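Local coordinates for dual function macrocyclase-peptidase POPB (Galerina marginata, PDB 5N4B), which cleaves peptide bonds after proline and macrocyclises peptide precursors in the biosynthesis of the amanitin toxins, at residues 360-365 with 373-378; 381-386 with 403-408. The protein carries 1 engineered substitution. One frame throughout, in Å; residues are numbered along the deposited sequence.

Both contacts lie in the N-terminal beta-propeller domain, away from the catalytic residues. Their centres are about 8 Å apart. Contact 1 comes first along the chain and joins the first two strands of one four-stranded blade, 361-368 and 372-379. Contact 2 follows. It starts from the third strand of that blade, 382-388, and reaches the first strand of the next, 405-409. The two contacts meet where strands 372-379 and 382-388 run side by side. Tyr377 O lies 2.7 Å from Glu384 N there, a probable hydrogen bond, and Lys378 NZ forms a salt bridge with Asp383 OD1. Contact 1 therefore lies within one blade, and contact 2 bonds that blade to its neighbour.

Contact 1 of 2, residues 360-365 with 373-378; sequences AKLAQV and FVAIYK
A beta hairpin with a classic bulge joins the first two strands of a propeller blade, 361-368 and 372-379. Lys361 and Lys378 form an antiparallel hydrogen-bonded pair. Lys378 N donates to Lys361 O over 2.8 Å, in the carbonyl plane, and Lys361 N returns a bond to Lys378 O. The register then slips by one residue, because Ala363 and Gln364 both face Ile376. Ile376 O takes a bond from Ala363 N at 2.8 Å, nearly along the C=O axis, and a weak one from Gln364 N at 3.5 Å. Past the bulge, Ile376 N gives a nearly straight bond to Gln364 O.

On one face of the sheet, Leu362 meets Tyr377. Leu362 CG is anti to its backbone N (chi1 178°), and Leu362 CD1 sits over one face of the Tyr377 ring, offset toward the rim, 4.0 Å from the centroid. This CH-pi contact is 17° off the ring normal. Ala360 O lies at the ring edge, in its plane. Further along, Val365 CG1 touches Phe373 CD1 at 4.0 Å.

On the other face, the extended Gln364 side chain runs alongside Ile376 and points the same way. Its OE1 is 3.5 Å from Ile376 CD1 and accepts a hydrogen bond from Ile408 N of strand 405-409. Gln364 thus also bonds the hairpin to the next blade; the bulged hairpin itself is part of a four-stranded beta-propeller blade.

Contact 2 of 2, residues 381-386 with 403-408; sequences VKDEIY and VGAASI
Strand 382-388 approaches strand 405-409 at the seam between two blades of the beta-propeller. The two segments run roughly the same way, at 38°, and belong to different four-stranded sheets.

Lys382 is the first residue to touch the other segment. Its aliphatic chain lies beside Val403 and points the same way, with CD 4.0 Å from Val403 CG1.

Asp383 carries the contact. Its backbone N donates to Gly404 O over 2.9 Å, almost along the C=O axis. Its CG is anti to the carbonyl carbon, beside the backbone N (chi1 -73°), which brings the carboxylate against the other segment. OD2 accepts a 2.8 Å bond from Ala406 N on its anti lone pair. OD1 is held by Lys378, so the carboxylate is gripped at both oxygens and probably stays ionised. One water donates to Asp383 O and accepts from Gly404 N, its oxygen 3.0 Å from that N. At the backbone angles of Gly404 a CB would be jammed against the carbonyl O of Val403, so glycine is called for.

Glu384 points away from the seam, and its OE2 forms a salt bridge with Arg379.

Ile385 turns back toward the neighbouring blade. Its CD1 reaches Ala406 CB at 3.9 Å, with CG1 close beside.

Tyr386 OH donates to Glu384 OE1 over 2.7 Å, coming from above the carboxylate plane, with OE1 at the edge of the phenol ring.

Contact 1 of 2, residues 360-365 with 373-378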
ATOM      1  N   ALA A 360     -13.181  13.900 -12.582  1.00 15.87           N
ATOM      2  CA  ALA A 360     -11.935  13.159 -12.661  1.00 13.13           C
ATOM      3  C   ALA A 360     -11.050  13.633 -11.524  1.00 13.55           C
ATOM      4  O   ALA A 360     -10.877  14.834 -11.338  1.00 14.06           O
ATOM      5  CB  ALA A 360     -11.206  13.375 -13.975  1.00 18.87           C
ATOM      6  N   LYS A 361     -10.453  12.699 -10.805  1.00 10.42           N
ATOM      7  CA  LYS A 361      -9.606  13.008  -9.673  1.00 10.59           C
ATOM      8  C   LYS A 361      -8.220  13.380 -10.161  1.00  9.97           C
ATOM      9  O   LYS A 361      -7.577  12.654 -10.913  1.00 10.57           O
ATOM     10  CB  LYS A 361      -9.527  11.785  -8.768  1.00 11.65           C
ATOM     11  CG  LYS A 361      -8.677  11.996  -7.535  1.00 13.57           C
ATOM     12  CD  LYS A 361      -8.597  10.728  -6.707  1.00 15.31           C
ATOM     13  CE  LYS A 361      -7.911  10.936  -5.452  1.00 16.91           C
ATOM     14  NZ  LYS A 361      -7.728   9.612  -4.774  1.00 22.18           N
ATOM     15  N   LEU A 362      -7.713  14.483  -9.659  1.00  9.31           N
ATOM     16  CA  LEU A 362      -6.321  14.853  -9.900  1.00  8.22           C
ATOM     17  C   LEU A 362      -5.479  14.053  -8.907  1.00  8.58           C
ATOM     18  O   LEU A 362      -5.521  14.306  -7.694  1.00 11.44           O
ATOM     19  CB  LEU A 362      -6.138  16.349  -9.722  1.00  9.61           C
ATOM     20  CG  LEU A 362      -4.704  16.862  -9.895  1.00  8.66           C
ATOM     21  CD1 LEU A 362      -4.223  16.630 -11.329  1.00 12.35           C
ATOM     22  CD2 LEU A 362      -4.589  18.293  -9.491  1.00 10.20           C
ATOM     23  N   ALA A 363      -4.734  13.087  -9.407  1.00  8.86           N
ATOM     24  CA  ALA A 363      -4.030  12.111  -8.561  1.00  8.94           C
ATOM     25  C   ALA A 363      -2.596  12.495  -8.260  1.00  8.70           C
ATOM     26  O   ALA A 363      -2.096  12.165  -7.177  1.00 11.16           O
ATOM     27  CB  ALA A 363      -4.040  10.746  -9.255  1.00 12.29           C
ATOM     28  N   GLN A 364      -1.912  13.143  -9.193  1.00  8.91           N
ATOM     29  CA  GLN A 364      -0.504  13.493  -9.023  1.00  9.46           C
ATOM     30  C   GLN A 364      -0.173  14.680  -9.922  1.00  8.36           C
ATOM     31  O   GLN A 364      -0.654  14.736 -11.067  1.00  8.61           O
ATOM     32  CB  GLN A 364       0.365  12.294  -9.416  1.00  8.91           C
ATOM     33  CG  GLN A 364       1.842  12.477  -9.062  1.00 10.50           C
ATOM     34  CD  GLN A 364       2.782  11.371  -9.529  1.00 10.54           C
ATOM     35  OE1 GLN A 364       2.420  10.440 -10.230  1.00 12.08           O
ATOM     36  NE2 GLN A 364       4.041  11.547  -9.215  1.00 15.06           N
ATOM     37  N   VAL A 365       0.682  15.587  -9.448  1.00  8.27           N
ATOM     38  CA  VAL A 365       1.202  16.689 -10.263  1.00  8.03           C
ATOM     39  C   VAL A 365       2.654  16.868  -9.892  1.00 10.51           C
ATOM     40  O   VAL A 365       2.959  17.072  -8.704  1.00 10.03           O
ATOM     41  CB  VAL A 365       0.457  18.028 -10.071  1.00 10.06           C
ATOM     42  CG1 VAL A 365       1.044  19.090 -10.986  1.00 11.06           C
ATOM     43  CG2 VAL A 365      -1.010  17.930 -10.381  1.00 13.02           C
ATOM     44  N   PHE A 373       4.267  21.406 -15.923  1.00 10.32           N
ATOM     45  CA  PHE A 373       3.631  20.520 -14.961  1.00 10.38           C
ATOM     46  C   PHE A 373       3.125  19.290 -15.682  1.00 11.09           C
ATOM     47  O   PHE A 373       2.552  19.390 -16.759  1.00 12.44           O
ATOM     48  CB  PHE A 373       2.495  21.206 -14.212  1.00 10.43           C
ATOM     49  CG  PHE A 373       2.939  22.383 -13.414  1.00  9.81           C
ATOM     50  CD1 PHE A 373       3.364  22.203 -12.115  1.00 13.45           C
ATOM     51  CD2 PHE A 373       2.989  23.630 -13.972  1.00 12.57           C
ATOM     52  CE1 PHE A 373       3.802  23.267 -11.358  1.00 14.76           C
ATOM     53  CE2 PHE A 373       3.417  24.702 -13.201  1.00 12.73           C
ATOM     54  CZ  PHE A 373       3.819  24.537 -11.924  1.00 13.11           C
ATOM     55  N   VAL A 374       3.336  18.120 -15.087  1.00 10.11           N
ATOM     56  CA  VAL A 374       2.810  16.846 -15.581  1.00  8.27           C
ATOM     57  C   VAL A 374       1.749  16.420 -14.580  1.00  8.96           C
ATOM     58  O   VAL A 374       1.997  16.432 -13.374  1.00  8.85           O
ATOM     59  CB  VAL A 374       3.912  15.792 -15.741  1.00  9.90           C
ATOM     60  CG1 VAL A 374       3.382  14.537 -16.410  1.00 10.25           C
ATOM     61  CG2 VAL A 374       5.118  16.351 -16.523  1.00 11.08           C
ATOM     62  N   ALA A 375       0.544  16.095 -15.078  1.00  8.49           N
ATOM     63  CA  ALA A 375      -0.601  15.780 -14.234  1.00  9.81           C
ATOM     64  C   ALA A 375      -1.146  14.426 -14.620  1.00  8.72           C
ATOM     65  O   ALA A 375      -1.252  14.103 -15.802  1.00 10.34           O
ATOM     66  CB  ALA A 375      -1.717  16.806 -14.448  1.00 12.51           C
ATOM     67  N   ILE A 376      -1.529  13.645 -13.613  1.00  8.36           N
ATOM     68  CA  ILE A 376      -2.255  12.393 -13.820  0.67  8.15           C
ATOM     69  C   ILE A 376      -3.641  12.596 -13.258  1.00  9.33           C
ATOM     70  O   ILE A 376      -3.800  12.958 -12.078  1.00  9.13           O
ATOM     71  CB  ILE A 376      -1.557  11.196 -13.178  0.67  8.51           C
ATOM     72  CG1 ILE A 376      -0.256  10.940 -13.924  0.67 11.93           C
ATOM     73  CG2 ILE A 376      -2.478   9.944 -13.236  0.67  9.77           C
ATOM     74  CD1 ILE A 376       0.598   9.944 -13.233  0.67 12.00           C
ATOM     75  N   TYR A 377      -4.638  12.393 -14.118  1.00  9.61           N
ATOM     76  CA  TYR A 377      -6.044  12.366 -13.756  1.00  9.04           C
ATOM     77  C   TYR A 377      -6.525  10.936 -13.767  1.00  9.24           C
ATOM     78  O   TYR A 377      -6.189  10.145 -14.674  1.00 12.86           O
ATOM     79  CB  TYR A 377      -6.875  13.162 -14.741  1.00 10.88           C
ATOM     80  CG  TYR A 377      -6.827  14.632 -14.507  1.00 11.09           C
ATOM     81  CD1 TYR A 377      -7.677  15.196 -13.592  1.00  9.88           C
ATOM     82  CD2 TYR A 377      -5.946  15.445 -15.188  1.00 13.30           C
ATOM     83  CE1 TYR A 377      -7.656  16.573 -13.323  1.00  9.79           C
ATOM     84  CE2 TYR A 377      -5.943  16.809 -14.964  1.00 14.60           C
ATOM     85  CZ  TYR A 377      -6.783  17.341 -14.016  1.00 15.01           C
ATOM     86  OH  TYR A 377      -6.669  18.704 -13.816  1.00 15.98           O
ATOM     87  N   LYS A 378      -7.290  10.588 -12.768  1.00  9.07           N
ATOM     88  CA  LYS A 378      -7.912   9.277 -12.676  1.00  9.78           C
ATOM     89  C   LYS A 378      -9.380   9.457 -13.046  1.00 10.86           C
ATOM     90  O   LYS A 378     -10.133  10.039 -12.272  1.00 11.55           O
ATOM     91  CB  LYS A 378      -7.734   8.682 -11.287  1.00 10.92           C
ATOM     92  CG  LYS A 378      -8.136   7.221 -11.191  1.00 12.53           C
ATOM     93  CD  LYS A 378      -8.059   6.678  -9.799  1.00 17.25           C
ATOM     94  CE  LYS A 378      -6.634   6.762  -9.217  1.00 15.10           C
ATOM     95  NZ  LYS A 378      -5.621   6.033  -9.999  1.00 17.59           N
TER

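Contact 2 of 2, residues 381-386 with 403-408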
ATOM      1  N   VAL A 381     -11.485   5.463 -12.890  1.00 12.69           N
ATOM      2  CA  VAL A 381     -10.495   4.590 -12.279  1.00 11.50           C
ATOM      3  C   VAL A 381      -9.390   4.205 -13.240  1.00 13.27           C
ATOM      4  O   VAL A 381      -8.655   3.223 -13.010  1.00 15.16           O
ATOM      5  CB  VAL A 381     -11.149   3.351 -11.624  1.00 13.11           C
ATOM      6  CG1 VAL A 381     -10.244   2.826 -10.488  1.00 15.10           C
ATOM      7  CG2 VAL A 381     -12.531   3.648 -11.083  1.00 14.58           C
ATOM      8  N   LYS A 382      -9.200   4.997 -14.283  1.00 12.40           N
ATOM      9  CA  LYS A 382      -8.163   4.757 -15.274  1.00 13.13           C
ATOM     10  C   LYS A 382      -7.380   6.066 -15.450  1.00 11.73           C
ATOM     11  O   LYS A 382      -7.961   7.149 -15.568  1.00 11.08           O
ATOM     12  CB  LYS A 382      -8.806   4.337 -16.595  1.00 14.44           C
ATOM     13  CG  LYS A 382      -9.519   2.938 -16.479  1.00 15.68           C
ATOM     14  CD  LYS A 382     -10.432   2.591 -17.627  1.00 17.44           C
ATOM     15  CE  LYS A 382     -11.749   3.328 -17.539  1.00 25.15           C
ATOM     16  NZ  LYS A 382     -12.515   3.045 -18.739  1.00 27.04           N
ATOM     17  N   ASP A 383      -6.072   5.966 -15.434  1.00 10.72           N
ATOM     18  CA  ASP A 383      -5.220   7.133 -15.395  1.00  9.06           C
ATOM     19  C   ASP A 383      -4.958   7.711 -16.779  1.00  9.11           C
ATOM     20  O   ASP A 383      -4.751   6.978 -17.764  1.00 12.00           O
ATOM     21  CB  ASP A 383      -3.899   6.790 -14.708  1.00 10.21           C
ATOM     22  CG  ASP A 383      -4.044   6.616 -13.208  1.00 11.81           C
ATOM     23  OD1 ASP A 383      -5.077   7.047 -12.592  1.00 13.81           O
ATOM     24  OD2 ASP A 383      -3.076   6.133 -12.554  1.00 12.25           O
ATOM     25  N   GLU A 384      -4.908   9.039 -16.825  1.00 10.16           N
ATOM     26  CA  GLU A 384      -4.655   9.829 -18.021  1.00 10.27           C
ATOM     27  C   GLU A 384      -3.554  10.825 -17.694  1.00 10.72           C
ATOM     28  O   GLU A 384      -3.559  11.439 -16.621  1.00 11.75           O
ATOM     29  CB  GLU A 384      -5.903  10.566 -18.452  1.00 12.43           C
ATOM     30  CG  GLU A 384      -7.119   9.665 -18.595  1.00 14.87           C
ATOM     31  CD  GLU A 384      -8.376  10.402 -19.044  1.00 16.84           C
ATOM     32  OE1 GLU A 384      -8.346  11.657 -19.157  1.00 19.43           O
ATOM     33  OE2 GLU A 384      -9.397   9.741 -19.301  1.00 17.50           O
ATOM     34  N   ILE A 385      -2.611  11.015 -18.607  1.00  9.35           N
ATOM     35  CA  ILE A 385      -1.432  11.838 -18.356  1.00  9.13           C
ATOM     36  C   ILE A 385      -1.464  13.055 -19.254  1.00  8.71           C
ATOM     37  O   ILE A 385      -1.624  12.923 -20.469  1.00 10.34           O
ATOM     38  CB  ILE A 385      -0.143  11.024 -18.568  1.00 11.72           C
ATOM     39  CG1 ILE A 385      -0.179   9.699 -17.768  1.00 10.48           C
ATOM     40  CG2 ILE A 385       1.054  11.873 -18.153  1.00 11.63           C
ATOM     41  CD1 ILE A 385      -0.371   8.507 -18.632  1.00 14.18           C
ATOM     42  N   TYR A 386      -1.237  14.239 -18.676  1.00  9.39           N
ATOM     43  CA  TYR A 386      -1.250  15.505 -19.422  1.00 11.05           C
ATOM     44  C   TYR A 386      -0.023  16.333 -19.081  1.00 10.99           C
ATOM     45  O   TYR A 386       0.422  16.361 -17.942  1.00 11.52           O
ATOM     46  CB  TYR A 386      -2.520  16.338 -19.128  1.00 10.47           C
ATOM     47  CG  TYR A 386      -3.785  15.629 -19.527  1.00 10.55           C
ATOM     48  CD1 TYR A 386      -4.419  14.780 -18.644  1.00 13.31           C
ATOM     49  CD2 TYR A 386      -4.296  15.741 -20.785  1.00 11.90           C
ATOM     50  CE1 TYR A 386      -5.565  14.105 -19.019  1.00 14.31           C
ATOM     51  CE2 TYR A 386      -5.443  15.114 -21.154  1.00 12.69           C
ATOM     52  CZ  TYR A 386      -6.068  14.274 -20.281  1.00 13.45           C
ATOM     53  OH  TYR A 386      -7.193  13.586 -20.707  1.00 18.42           O
ATOM     54  N   VAL A 403      -4.266   2.176 -20.991  1.00 15.22           N
ATOM     55  CA  VAL A 403      -5.353   1.864 -20.067  1.00 14.98           C
ATOM     56  C   VAL A 403      -4.780   1.201 -18.826  1.00 16.72           C
ATOM     57  O   VAL A 403      -4.341   0.042 -18.858  1.00 19.85           O
ATOM     58  CB  VAL A 403      -6.424   0.981 -20.713  1.00 20.52           C
ATOM     59  CG1 VAL A 403      -7.562   0.704 -19.733  1.00 21.16           C
ATOM     60  CG2 VAL A 403      -6.980   1.624 -21.951  1.00 22.10           C
ATOM     61  N   GLY A 404      -4.772   1.911 -17.717  1.00 12.35           N
ATOM     62  CA  GLY A 404      -4.246   1.354 -16.499  1.00 14.73           C
ATOM     63  C   GLY A 404      -3.931   2.426 -15.482  1.00 12.94           C
ATOM     64  O   GLY A 404      -4.619   3.453 -15.403  1.00 13.53           O
ATOM     65  N   ALA A 405      -2.886   2.186 -14.713  1.00 10.21           N
ATOM     66  CA  ALA A 405      -2.416   3.078 -13.664  1.00 10.04           C
ATOM     67  C   ALA A 405      -1.064   3.650 -14.059  1.00  9.76           C
ATOM     68  O   ALA A 405      -0.211   2.940 -14.628  1.00 11.63           O
ATOM     69  CB  ALA A 405      -2.281   2.344 -12.322  1.00 12.63           C
ATOM     70  N   ALA A 406      -0.853   4.927 -13.767  1.00  9.21           N
ATOM     71  CA  ALA A 406       0.361   5.634 -14.162  1.00  9.90           C
ATOM     72  C   ALA A 406       0.943   6.425 -12.994  1.00 11.59           C
ATOM     73  O   ALA A 406       0.219   6.896 -12.115  1.00 13.58           O
ATOM     74  CB  ALA A 406       0.059   6.586 -15.267  1.00 11.87           C
ATOM     75  N   SER A 407       2.259   6.566 -12.979  1.00  9.86           N
ATOM     76  CA  SER A 407       2.952   7.454 -12.049  1.00 11.41           C
ATOM     77  C   SER A 407       4.059   8.209 -12.770  1.00 11.28           C
ATOM     78  O   SER A 407       4.553   7.761 -13.811  1.00 12.42           O
ATOM     79  CB  SER A 407       3.651   6.676 -10.957  1.00 15.11           C
ATOM     80  OG  SER A 407       2.791   5.798 -10.314  1.00 24.32           O
ATOM     81  N   ILE A 408       4.401   9.393 -12.230  1.00 12.61           N
ATOM     82  CA  ILE A 408       5.437  10.256 -12.795  1.00 13.46           C
ATOM     83  C   ILE A 408       6.664  10.114 -11.935  1.00 14.86           C
ATOM     84  O   ILE A 408       6.554  10.124 -10.711  1.00 15.52           O
ATOM     85  CB  ILE A 408       5.001  11.726 -12.813  1.00 14.64           C
ATOM     86  CG1 ILE A 408       3.630  11.920 -13.435  1.00 13.69           C
ATOM     87  CG2 ILE A 408       6.056  12.584 -13.553  1.00 16.35           C
ATOM     88  CD1 ILE A 408       2.996  13.232 -13.044  1.00 19.01           C
TER
HETATM   89  O   HOH W   1      -5.885   4.629 -18.473  1.00  9.71           O